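Local coordinates for protocadherin gamma-B3 (Homo sapiens, PDB 5K8R), which is a potential calcium-dependent cell-adhesion protein that may help establish and maintain specific neuronal connections in the brain, at residues A[389-394]-A[405-410]. Sequence-based numbering, arbitrary orientation.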
# COMPACT_ATOMS: atom_id res chain seq x y z
N ASN A 389 71.39 30.87 -30.11
CA ASN A 389 70.32 29.99 -29.64
C ASN A 389 69.71 30.65 -28.41
O ASN A 389 70.16 30.46 -27.28
CB ASN A 389 70.85 28.60 -29.34
CG ASN A 389 71.26 27.85 -30.60
OD1 ASN A 389 70.56 27.89 -31.62
ND2 ASN A 389 72.40 27.18 -30.54
N VAL A 390 68.66 31.45 -28.63
CA VAL A 390 68.03 32.23 -27.57
C VAL A 390 66.94 31.39 -26.92
O VAL A 390 66.00 30.95 -27.59
CB VAL A 390 67.46 33.54 -28.13
CG1 VAL A 390 66.69 34.28 -27.04
CG2 VAL A 390 68.58 34.41 -28.68
N THR A 391 67.07 31.16 -25.62
CA THR A 391 66.11 30.38 -24.84
C THR A 391 65.27 31.33 -24.00
O THR A 391 65.80 32.06 -23.16
CB THR A 391 66.82 29.36 -23.96
OG1 THR A 391 67.50 28.40 -24.78
CG2 THR A 391 65.81 28.64 -23.07
N ILE A 392 63.96 31.30 -24.22
CA ILE A 392 63.01 32.11 -23.46
C ILE A 392 62.30 31.20 -22.47
O ILE A 392 61.85 30.10 -22.83
CB ILE A 392 62.00 32.80 -24.39
CG1 ILE A 392 62.73 33.65 -25.43
CG2 ILE A 392 61.03 33.66 -23.58
CD1 ILE A 392 63.56 34.77 -24.84
N THR A 393 62.20 31.65 -21.21
CA THR A 393 61.56 30.87 -20.16
C THR A 393 60.36 31.62 -19.61
O THR A 393 60.39 32.86 -19.49
CB THR A 393 62.54 30.55 -19.03
OG1 THR A 393 63.08 31.76 -18.49
CG2 THR A 393 63.68 29.68 -19.54
N ALA A 394 59.31 30.88 -19.27
CA ALA A 394 58.10 31.45 -18.68
C ALA A 394 57.72 30.64 -17.45
O ALA A 394 57.71 29.41 -17.50
CB ALA A 394 56.95 31.47 -19.68
N SER A 405 60.00 26.28 -21.35
CA SER A 405 61.06 26.93 -22.09
C SER A 405 60.84 26.73 -23.59
O SER A 405 60.23 25.74 -24.01
CB SER A 405 62.45 26.39 -21.71
OG SER A 405 62.71 26.59 -20.33
N LYS A 406 61.33 27.68 -24.37
CA LYS A 406 61.29 27.57 -25.83
C LYS A 406 62.51 28.27 -26.40
O LYS A 406 62.76 29.44 -26.09
CB LYS A 406 60.00 28.16 -26.40
CG LYS A 406 59.84 27.96 -27.89
CD LYS A 406 58.41 28.23 -28.33
CE LYS A 406 57.47 27.15 -27.82
NZ LYS A 406 57.79 25.81 -28.39
N THR A 407 63.26 27.56 -27.23
CA THR A 407 64.52 28.06 -27.79
C THR A 407 64.37 28.28 -29.29
O THR A 407 63.92 27.39 -30.01
CB THR A 407 65.66 27.08 -27.52
OG1 THR A 407 65.84 26.93 -26.10
CG2 THR A 407 66.95 27.57 -28.14
N ILE A 408 64.75 29.47 -29.74
CA ILE A 408 64.71 29.83 -31.15
C ILE A 408 66.13 30.18 -31.60
O ILE A 408 66.90 30.78 -30.84
CB ILE A 408 63.74 31.00 -31.42
CG1 ILE A 408 63.66 31.31 -32.92
CG2 ILE A 408 64.15 32.24 -30.63
CD1 ILE A 408 62.71 32.44 -33.26
N THR A 409 66.47 29.78 -32.82
CA THR A 409 67.78 30.06 -33.40
C THR A 409 67.66 31.28 -34.30
O THR A 409 66.89 31.28 -35.27
CB THR A 409 68.30 28.86 -34.19
OG1 THR A 409 68.52 27.76 -33.30
CG2 THR A 409 69.61 29.21 -34.88
N LEU A 410 68.42 32.32 -33.98
CA LEU A 410 68.44 33.57 -34.74
C LEU A 410 69.75 33.66 -35.51
O LEU A 410 70.83 33.67 -34.91
CB LEU A 410 68.27 34.77 -33.81
CG LEU A 410 67.02 34.74 -32.94
CD1 LEU A 410 67.14 35.76 -31.81
CD2 LEU A 410 65.77 35.01 -33.77
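The flat carboxamide of Asn-389 meets Thr-409 at its oxygen end: OG1 of Thr-409 donates to OD1 of Asn-389 at 2.6 Å, nearly in line with the C=O bond (163°). Across these two segments nothing stacks on the amide's faces, and methyl CG2 of Thr-407 lies beside its stem, 4.2 Å from CB of Asn-389. The Asn-389 and Thr-409 side chains stand next to each other on one face of the sheet whose two inner strands are 387-396 and 403-413, and an alanine in place of Thr-409 would probably leave OD1 without this donor and the amide freer to turn. Along the same face, OG1 of Thr-391 and OG1 of Thr-407 share a hydrogen bond of 2.6 Å. Each hydroxyl sits beside its own backbone N (chi1 -65° and -62°), which brings the two oxygens together over the gap between the strands. Farther along, CG2 of Thr-393 packs on OG of Ser-405 at 3.3 Å, while the Thr-393 hydroxyl bonds to the backbone oxygen of Gln-355 in the next strand.

The other face is largely apolar. CG2 of Val-390 touches CD1 of Leu-410 at 3.7 Å, a diagonal contact closer than that to the directly paired Ile-408, whose CG2 lies 4.3 Å from CB of Val-390; Val-390 and Leu-410 also rest on Leu-374 of the facing sheet.

In the backbone ladder, Val-390 with Ile-408 and Ile-392 with Lys-406 each exchange two bonds; the three polar-face pairs are non-hydrogen-bonded, two being joined through side chains instead. Such a hairpin, polar outside and core-facing inside, suits a Greek-key beta sandwich, here the fourth cadherin repeat.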